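Hypothetical protein (Burkholderia xenovorans, PDB 2O8Q) is of unknown function but adopts a cupin-like fold and carries a nickel ion in the crystal, consistent with a metal-dependent role. Local coordinates at residues G64-Y69 and V112-S117; T6-E11 and F77-I82; G73-E78 and D108-L113. All blocks are in the same frame, centred on the assembly; numbering follows the deposited sequence.

Contact 1 of 3, residues G64-Y69 and V112-S117; sequences GFQLFY and VLEIVS. With EDO (1,2-ethanediol), chain F.
Two central, antiparallel strands of the cupin barrel, 66-72 and 111-116, run side by side here and illustrate how a buried sheet carries residues up to a metal site. Backbone hydrogen bonds form the framework. Leu67 and Ile115 are a hydrogen-bonded pair (Leu67 N to Ile115 O and Ile115 N to Leu67 O, each 2.9 Å), with each amide meeting its carbonyl nearly along the C=O axis. Tyr69 and Leu113 repeat the pattern, although Leu113 N reaches Tyr69 O from above the carbonyl plane. The regular pairing ends at Ser117, which faces Gly64 and Phe65 together in a classic beta bulge: Ser117 N gives its hydrogen to Phe65 O, while Gly64 N reaches Ser117 O at 2.7 Å.

Polar and aromatic side chains share the face bearing Gln66, Phe68 and Glu114. Gln66, extended with CG anti to its backbone N (chi1 -175°), directs NE2 to Glu114 OE2 at 2.8 Å; amide and carboxylate are nearly coplanar, 22° apart. The other carboxylate oxygen, OE1, is bound by His44, so both oxygens of this buried group have a partner. Phe68 lies alongside Glu114, its CZ 3.3 Å from OE2, and this packing would limit the swing of the carboxylate. The side chain of Gln66, in the sequence position where the classical cupin motif has glutamate, comes within about 5 Å of the nickel ion held by His59, His61 and His101.

Apolar groups fill the reverse face. Ile115 sends CG2 to the Phe65 ring and CD1 to Leu67 CD2, while Phe65 stacks on Phe41 of the second subunit. At the bulge, Ser117 OG bonds Met40 O, and both hydroxyls of an ethanediol, O1 and O2, approach that same OG at 3.4 Å in weak hydrogen bonds.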
# COMPACT_ATOMS: atom_id res chain seq x y z
N GLY A 64 -6.36 -3.75 -3.42
CA GLY A 64 -6.26 -2.39 -2.99
C GLY A 64 -6.00 -1.80 -4.40
O GLY A 64 -6.91 -1.67 -5.25
N PHE A 65 -4.75 -1.64 -4.72
CA PHE A 65 -4.29 -0.84 -5.81
C PHE A 65 -4.37 -1.66 -7.10
O PHE A 65 -3.97 -2.83 -7.11
CB PHE A 65 -2.84 -0.41 -5.58
CG PHE A 65 -2.30 0.45 -6.67
CD1 PHE A 65 -2.80 1.74 -6.83
CD2 PHE A 65 -1.38 -0.04 -7.56
CE1 PHE A 65 -2.36 2.54 -7.87
CE2 PHE A 65 -0.93 0.78 -8.61
CZ PHE A 65 -1.39 2.04 -8.73
N GLN A 66 -4.89 -1.04 -8.16
CA GLN A 66 -4.87 -1.70 -9.43
C GLN A 66 -4.78 -0.70 -10.60
O GLN A 66 -5.62 0.16 -10.75
CB GLN A 66 -6.14 -2.56 -9.59
CG GLN A 66 -6.11 -3.39 -10.86
CD GLN A 66 -7.23 -4.43 -10.86
OE1 GLN A 66 -8.39 -4.09 -10.57
NE2 GLN A 66 -6.88 -5.70 -11.21
N LEU A 67 -3.74 -0.86 -11.43
CA LEU A 67 -3.53 0.03 -12.57
C LEU A 67 -3.15 -0.75 -13.81
O LEU A 67 -2.32 -1.66 -13.72
CB LEU A 67 -2.35 0.99 -12.28
CG LEU A 67 -1.98 2.05 -13.33
CD1 LEU A 67 -3.10 3.06 -13.64
CD2 LEU A 67 -0.71 2.82 -12.88
N PHE A 68 -3.73 -0.39 -14.96
CA PHE A 68 -3.34 -0.95 -16.25
C PHE A 68 -2.75 0.17 -17.10
O PHE A 68 -3.27 1.31 -17.11
CB PHE A 68 -4.57 -1.48 -17.00
CG PHE A 68 -5.15 -2.68 -16.32
CD1 PHE A 68 -4.62 -3.95 -16.52
CD2 PHE A 68 -6.11 -2.53 -15.35
CE1 PHE A 68 -5.11 -5.04 -15.83
CE2 PHE A 68 -6.58 -3.63 -14.68
CZ PHE A 68 -6.08 -4.86 -14.90
N TYR A 69 -1.68 -0.18 -17.81
CA TYR A 69 -1.04 0.72 -18.80
C TYR A 69 -0.88 -0.05 -20.09
O TYR A 69 -0.19 -1.02 -20.15
CB TYR A 69 0.30 1.27 -18.29
CG TYR A 69 0.88 2.36 -19.16
CD1 TYR A 69 1.60 2.03 -20.30
CD2 TYR A 69 0.64 3.70 -18.90
CE1 TYR A 69 2.10 3.02 -21.11
CE2 TYR A 69 1.15 4.68 -19.69
CZ TYR A 69 1.87 4.36 -20.80
OH TYR A 69 2.38 5.36 -21.63
N VAL A 112 -0.50 -5.30 -22.20
CA VAL A 112 -0.86 -4.36 -21.16
C VAL A 112 -0.11 -4.71 -19.90
O VAL A 112 -0.06 -5.88 -19.50
CB VAL A 112 -2.42 -4.31 -20.98
CG1 VAL A 112 -2.98 -5.66 -20.62
CG2 VAL A 112 -2.82 -3.22 -19.96
N LEU A 113 0.43 -3.71 -19.23
CA LEU A 113 1.06 -3.90 -17.93
C LEU A 113 0.00 -3.68 -16.85
O LEU A 113 -0.74 -2.71 -16.86
CB LEU A 113 2.17 -2.86 -17.77
CG LEU A 113 2.94 -2.83 -16.45
CD1 LEU A 113 3.79 -4.11 -16.22
CD2 LEU A 113 3.83 -1.52 -16.35
N GLU A 114 -0.04 -4.61 -15.91
CA GLU A 114 -0.92 -4.55 -14.76
C GLU A 114 -0.02 -4.46 -13.52
O GLU A 114 0.89 -5.26 -13.38
CB GLU A 114 -1.82 -5.79 -14.61
CG GLU A 114 -2.76 -5.76 -13.39
CD GLU A 114 -3.71 -6.92 -13.31
OE1 GLU A 114 -3.43 -7.99 -13.94
OE2 GLU A 114 -4.75 -6.82 -12.61
N ILE A 115 -0.34 -3.51 -12.64
CA ILE A 115 0.30 -3.34 -11.33
C ILE A 115 -0.82 -3.45 -10.31
O ILE A 115 -1.81 -2.74 -10.40
CB ILE A 115 1.03 -2.00 -11.19
CG1 ILE A 115 1.90 -1.72 -12.42
CG2 ILE A 115 1.78 -1.97 -9.84
CD1 ILE A 115 1.25 -0.83 -13.52
N VAL A 116 -0.67 -4.30 -9.29
CA VAL A 116 -1.78 -4.62 -8.41
C VAL A 116 -1.26 -4.96 -7.03
O VAL A 116 -0.18 -5.55 -6.90
CB VAL A 116 -2.52 -5.87 -8.97
CG1 VAL A 116 -1.68 -7.20 -8.71
CG2 VAL A 116 -3.94 -6.06 -8.39
N SER A 117 -2.03 -4.62 -6.00
CA SER A 117 -1.75 -5.04 -4.62
C SER A 117 -3.06 -5.63 -4.09
O SER A 117 -4.12 -5.02 -4.27
CB SER A 117 -1.36 -3.88 -3.76
OG SER A 117 -1.21 -4.33 -2.41
C1 EDO F . -0.47 -2.46 0.25
O1 EDO F . -1.32 -3.48 0.86
C2 EDO F . -1.15 -1.18 -0.31
O2 EDO F . -2.23 -1.30 -1.27

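Contact 2 of 3, residues T6-E11 and F77-I82; sequences TTIQHE and FEYEDI. With EDO (1,2-ethanediol), chain G.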
# COMPACT_ATOMS: atom_id res chain seq x y z
N THR A 6 -12.99 5.41 -11.10
CA THR A 6 -12.22 4.85 -12.19
C THR A 6 -11.64 6.01 -12.99
O THR A 6 -12.36 6.93 -13.36
CB THR A 6 -13.05 3.91 -13.10
OG1 THR A 6 -13.63 2.89 -12.28
CG2 THR A 6 -12.21 3.28 -14.19
N THR A 7 -10.33 5.96 -13.25
CA THR A 7 -9.59 7.10 -13.75
C THR A 7 -8.79 6.70 -14.95
O THR A 7 -7.89 5.87 -14.89
CB THR A 7 -8.71 7.76 -12.64
OG1 THR A 7 -9.60 8.20 -11.59
CG2 THR A 7 -7.93 8.97 -13.20
N ILE A 8 -9.17 7.32 -16.08
CA ILE A 8 -8.63 6.98 -17.39
C ILE A 8 -7.80 8.13 -17.89
O ILE A 8 -8.18 9.30 -17.75
CB ILE A 8 -9.79 6.74 -18.40
CG1 ILE A 8 -10.77 5.69 -17.84
CG2 ILE A 8 -9.24 6.41 -19.79
CD1 ILE A 8 -10.13 4.31 -17.51
N GLN A 9 -6.67 7.79 -18.51
CA GLN A 9 -5.89 8.76 -19.27
C GLN A 9 -5.49 8.20 -20.59
O GLN A 9 -5.33 7.01 -20.77
CB GLN A 9 -4.65 9.23 -18.52
CG GLN A 9 -4.91 10.44 -17.62
CD GLN A 9 -5.33 11.75 -18.38
OE1 GLN A 9 -6.06 12.57 -17.83
NE2 GLN A 9 -4.90 11.89 -19.64
N HIS A 10 -5.36 9.08 -21.56
CA HIS A 10 -4.96 8.71 -22.92
C HIS A 10 -3.72 9.52 -23.28
O HIS A 10 -3.56 10.64 -22.81
CB HIS A 10 -6.10 9.02 -23.91
CG HIS A 10 -7.42 8.34 -23.60
ND1 HIS A 10 -7.66 6.99 -23.85
CD2 HIS A 10 -8.56 8.82 -23.06
CE1 HIS A 10 -8.89 6.68 -23.47
NE2 HIS A 10 -9.46 7.78 -23.01
N GLU A 11 -2.85 8.96 -24.11
CA GLU A 11 -1.67 9.66 -24.60
C GLU A 11 -2.05 10.57 -25.78
O GLU A 11 -2.52 10.06 -26.78
CB GLU A 11 -0.64 8.65 -25.05
CG GLU A 11 0.65 9.29 -25.46
CD GLU A 11 1.73 8.29 -25.69
OE1 GLU A 11 1.45 7.07 -25.76
OE2 GLU A 11 2.87 8.75 -25.79
N PHE A 77 -12.82 -1.69 -21.94
CA PHE A 77 -13.35 -2.07 -20.65
C PHE A 77 -14.68 -1.38 -20.45
O PHE A 77 -15.08 -0.45 -21.19
CB PHE A 77 -12.41 -1.56 -19.56
CG PHE A 77 -11.04 -2.21 -19.56
CD1 PHE A 77 -10.93 -3.58 -19.52
CD2 PHE A 77 -9.89 -1.44 -19.51
CE1 PHE A 77 -9.67 -4.20 -19.49
CE2 PHE A 77 -8.62 -2.04 -19.43
CZ PHE A 77 -8.51 -3.40 -19.43
N GLU A 78 -15.47 -1.87 -19.50
CA GLU A 78 -16.69 -1.21 -19.10
C GLU A 78 -16.72 -1.20 -17.58
O GLU A 78 -16.43 -2.20 -16.95
CB GLU A 78 -17.96 -1.88 -19.66
CG GLU A 78 -19.19 -1.05 -19.44
CD GLU A 78 -20.48 -1.72 -19.90
OE1 GLU A 78 -20.41 -2.81 -20.50
OE2 GLU A 78 -21.56 -1.12 -19.66
N TYR A 79 -17.10 -0.04 -17.04
CA TYR A 79 -17.10 0.19 -15.62
C TYR A 79 -18.45 0.56 -15.12
O TYR A 79 -19.20 1.24 -15.81
CB TYR A 79 -16.13 1.30 -15.22
CG TYR A 79 -14.72 0.90 -15.54
CD1 TYR A 79 -13.96 0.05 -14.68
CD2 TYR A 79 -14.09 1.35 -16.73
CE1 TYR A 79 -12.72 -0.36 -15.03
CE2 TYR A 79 -12.85 0.92 -17.05
CZ TYR A 79 -12.12 0.11 -16.18
OH TYR A 79 -10.88 -0.31 -16.51
N GLU A 80 -18.76 0.16 -13.89
CA GLU A 80 -20.04 0.53 -13.34
C GLU A 80 -20.13 2.07 -13.32
O GLU A 80 -21.11 2.65 -13.82
CB GLU A 80 -20.24 -0.09 -11.96
CG GLU A 80 -21.71 -0.08 -11.54
CD GLU A 80 -21.95 -0.54 -10.14
OE1 GLU A 80 -20.99 -0.91 -9.44
OE2 GLU A 80 -23.13 -0.53 -9.73
N ASP A 81 -19.07 2.74 -12.83
CA ASP A 81 -19.12 4.20 -12.61
C ASP A 81 -19.02 5.07 -13.86
O ASP A 81 -19.82 6.01 -14.00
CB ASP A 81 -18.15 4.73 -11.51
CG ASP A 81 -16.70 4.31 -11.67
OD1 ASP A 81 -16.37 3.46 -12.57
OD2 ASP A 81 -15.89 4.80 -10.83
N ILE A 82 -18.11 4.74 -14.78
CA ILE A 82 -17.88 5.61 -15.97
C ILE A 82 -18.26 5.02 -17.34
O ILE A 82 -18.10 5.70 -18.35
CB ILE A 82 -16.38 6.10 -16.05
CG1 ILE A 82 -15.43 4.92 -16.24
CG2 ILE A 82 -15.98 6.86 -14.78
CD1 ILE A 82 -13.99 5.31 -16.57
C1 EDO G . -12.34 8.64 -15.86
O1 EDO G . -11.21 9.50 -16.06
C2 EDO G . -13.47 8.84 -16.89
O2 EDO G . -13.02 9.33 -18.16
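The N-terminal edge strand, 7-9, and the turn that follows strand 74-79 meet here, joining the two sheets of the cupin fold. Thr6 does most of the work, using its three substituents separately. With OG1 beside the backbone N (chi1 -55°), the hydroxyl and the amide present their hydrogens to the same carboxylate: Thr6 N meets Asp81 OD2 at 3.0 Å in an almost straight bond (176°), and Thr6 OG1 donates to Asp81 OD1 at 2.8 Å. Each oxygen uses its syn lone pair, so Asp81 grips the threonine in a bidentate pair of hydrogen bonds that fixes the carboxylate's rotation. The aspartate takes the crowded first torsion to do so, and OD1 also receives a weak bond from Ile82 N.

The third substituent, CG2, stands anti to the backbone N and drops onto the Tyr79 ring in a textbook CH-pi contact: the methyl carbon is 3.5 Å from the ring centroid and only 1° off the normal. The tyrosine's phenol end is held by a hydrogen bond between OH and Gln95 NE2, so the ring is anchored at its tip while the methyl covers one face. Ile82 completes the apolar patch. Its CD1 lies 3.6 Å from Thr6 CG2 and presses closely on Ile8 CG1, at 3.5 Å, a tight carbon pair. An ethanediol sits beside this patch, its O1 accepting from Ile8 N at 3.0 Å.

Strand 7-9 pairs with strand 92-94 at the rim of the six-stranded sheet, where Thr7 and Gln9 also pack on Ala36 and Thr31 of the second subunit. Strand 74-79 is central in the three-stranded sheet, between strands 83-88 and 101-106, and Tyr79 touches Val85 and His101 on these two neighbours.

Contact 3 of 3, residues G73-E78 and D108-L113; sequences GWVEFE and DDLEVL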
# COMPACT_ATOMS: atom_id res chain seq x y z
N GLY A 73 -1.56 -2.30 -28.96
CA GLY A 73 -2.90 -2.72 -29.29
C GLY A 73 -3.93 -1.87 -28.61
O GLY A 73 -3.68 -0.70 -28.28
N TRP A 74 -5.11 -2.45 -28.42
CA TRP A 74 -6.19 -1.73 -27.77
C TRP A 74 -7.08 -2.69 -27.01
O TRP A 74 -7.09 -3.87 -27.25
CB TRP A 74 -6.99 -0.93 -28.81
CG TRP A 74 -7.67 -1.74 -29.89
CD1 TRP A 74 -7.25 -1.88 -31.19
CD2 TRP A 74 -8.88 -2.53 -29.78
NE1 TRP A 74 -8.10 -2.71 -31.88
CE2 TRP A 74 -9.11 -3.12 -31.06
CE3 TRP A 74 -9.80 -2.80 -28.75
CZ2 TRP A 74 -10.17 -3.96 -31.30
CZ3 TRP A 74 -10.86 -3.65 -29.01
CH2 TRP A 74 -11.04 -4.20 -30.26
N VAL A 75 -7.76 -2.16 -26.00
CA VAL A 75 -8.67 -2.97 -25.20
C VAL A 75 -9.80 -2.05 -24.74
O VAL A 75 -9.58 -0.88 -24.44
CB VAL A 75 -7.95 -3.57 -23.97
CG1 VAL A 75 -7.26 -2.48 -23.11
CG2 VAL A 75 -8.87 -4.44 -23.14
N GLU A 76 -11.03 -2.58 -24.73
CA GLU A 76 -12.22 -1.84 -24.27
C GLU A 76 -12.73 -2.51 -22.99
O GLU A 76 -13.04 -3.72 -22.96
CB GLU A 76 -13.30 -1.83 -25.35
CG GLU A 76 -14.46 -0.92 -25.05
CD GLU A 76 -15.47 -0.84 -26.14
OE1 GLU A 76 -15.83 -1.91 -26.68
OE2 GLU A 76 -15.91 0.29 -26.49
N PHE A 77 -12.82 -1.69 -21.94
CA PHE A 77 -13.35 -2.07 -20.65
C PHE A 77 -14.68 -1.38 -20.45
O PHE A 77 -15.08 -0.45 -21.19
CB PHE A 77 -12.41 -1.56 -19.56
CG PHE A 77 -11.04 -2.21 -19.56
CD1 PHE A 77 -10.93 -3.58 -19.52
CD2 PHE A 77 -9.89 -1.44 -19.51
CE1 PHE A 77 -9.67 -4.20 -19.49
CE2 PHE A 77 -8.62 -2.04 -19.43
CZ PHE A 77 -8.51 -3.40 -19.43
N GLU A 78 -15.47 -1.87 -19.50
CA GLU A 78 -16.69 -1.21 -19.10
C GLU A 78 -16.72 -1.20 -17.58
O GLU A 78 -16.43 -2.20 -16.95
CB GLU A 78 -17.96 -1.88 -19.66
CG GLU A 78 -19.19 -1.05 -19.44
CD GLU A 78 -20.48 -1.72 -19.90
OE1 GLU A 78 -20.41 -2.81 -20.50
OE2 GLU A 78 -21.56 -1.12 -19.66
N ASP A 108 -5.84 -8.33 -31.26
CA ASP A 108 -5.03 -9.53 -31.27
C ASP A 108 -3.64 -9.29 -30.76
O ASP A 108 -2.99 -10.24 -30.32
CB ASP A 108 -4.87 -10.09 -32.68
CG ASP A 108 -6.10 -10.77 -33.16
OD1 ASP A 108 -6.96 -11.15 -32.32
OD2 ASP A 108 -6.16 -10.95 -34.41
N ASP A 109 -3.17 -8.04 -30.89
CA ASP A 109 -1.83 -7.66 -30.46
C ASP A 109 -1.82 -6.95 -29.10
O ASP A 109 -0.81 -6.35 -28.73
CB ASP A 109 -1.15 -6.82 -31.52
CG ASP A 109 -1.81 -5.50 -31.75
OD1 ASP A 109 -3.00 -5.32 -31.42
OD2 ASP A 109 -1.12 -4.60 -32.26
N LEU A 110 -2.91 -6.99 -28.35
CA LEU A 110 -2.90 -6.31 -27.06
C LEU A 110 -1.73 -6.76 -26.16
O LEU A 110 -1.50 -7.96 -25.97
CB LEU A 110 -4.19 -6.56 -26.28
CG LEU A 110 -4.27 -6.00 -24.84
CD1 LEU A 110 -4.35 -4.48 -24.93
CD2 LEU A 110 -5.45 -6.64 -24.09
N GLU A 111 -1.04 -5.77 -25.59
CA GLU A 111 -0.07 -5.99 -24.50
C GLU A 111 -0.30 -4.91 -23.46
O GLU A 111 -0.29 -3.74 -23.81
CB GLU A 111 1.35 -5.89 -25.06
CG GLU A 111 2.43 -6.39 -24.11
CD GLU A 111 3.82 -6.37 -24.73
OE1 GLU A 111 4.03 -5.58 -25.68
OE2 GLU A 111 4.70 -7.12 -24.26
N VAL A 112 -0.50 -5.30 -22.20
CA VAL A 112 -0.86 -4.36 -21.16
C VAL A 112 -0.11 -4.71 -19.90
O VAL A 112 -0.06 -5.88 -19.50
CB VAL A 112 -2.42 -4.31 -20.98
CG1 VAL A 112 -2.98 -5.66 -20.62
CG2 VAL A 112 -2.82 -3.22 -19.96
N LEU A 113 0.43 -3.71 -19.23
CA LEU A 113 1.06 -3.90 -17.93
C LEU A 113 0.00 -3.68 -16.85
O LEU A 113 -0.74 -2.71 -16.86
CB LEU A 113 2.17 -2.86 -17.77
CG LEU A 113 2.94 -2.83 -16.45
CD1 LEU A 113 3.79 -4.11 -16.22
CD2 LEU A 113 3.83 -1.52 -16.35
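The Phe77 ring carries Val75 CG2 over one face, 3.7 Å above its plane and displaced toward the rim, a contact between two residues of the same strand, 74-79. Trp74, the other flat side chain here, has its CB directed away from 108-113, and its side chain touches Arg105 and Met86 of the adjoining strands. The carboxylate of Asp109 is the flat group that does reach across: OD1 comes to 3.4 Å from Gly73 CA, with OD2 slightly farther off.

The backbones come closest at Gly73, whose CA is 4.2 Å from Leu110 CA. A positive phi of 80° turns the backbone sharply, and the side on which a beta carbon would project is already filled by Asp109 and Leu110. No hydrogen bond joins the two segments directly. Instead Ser107, through its OG, bonds both Trp74 N and Asp109 OD1, tying the turn together and holding the carboxylate beside the glycine.

Beyond the aspartate the contact becomes apolar. Leu110, with CG anti to the backbone N, lays its two methyls against Trp74 O and the branch point of Val75: CD1 approaches Trp74 O at 3.6 Å and Val75 CB at 3.8 Å, while CD2 meets the same CB at 4.0 Å. The two side chains cross obliquely.

Gly73 follows His59, His61 and Gln66 with the spacing of the closing glycine in the first conserved cupin motif, and the whole is typical of a jelly-roll barrel end, where a tight turn carries the chain from one sheet to the other.

In the fold
Contact 1 is the core of the three: wholly buried and near the centre of the chain, it joins neighbouring strands of one sheet through backbone hydrogen bonds. Contacts 2 and 3 instead span the two sheets at only partly buried places, and rely mainly on side-chain contacts, with no strand pairing between the segments. Both use strand 74-79, contact 3 at its beginning and contact 2 at its end, while contact 3 shares Val112 and Leu113 with contact 1. Their chemistry follows position: a buried amide-carboxylate pair beside the metal in contact 1, a doubly hydrogen-bonded carboxylate and CH-pi packing in contact 2, and a glycine turn over leucine and valine in contact 3. All three also touch the second subunit.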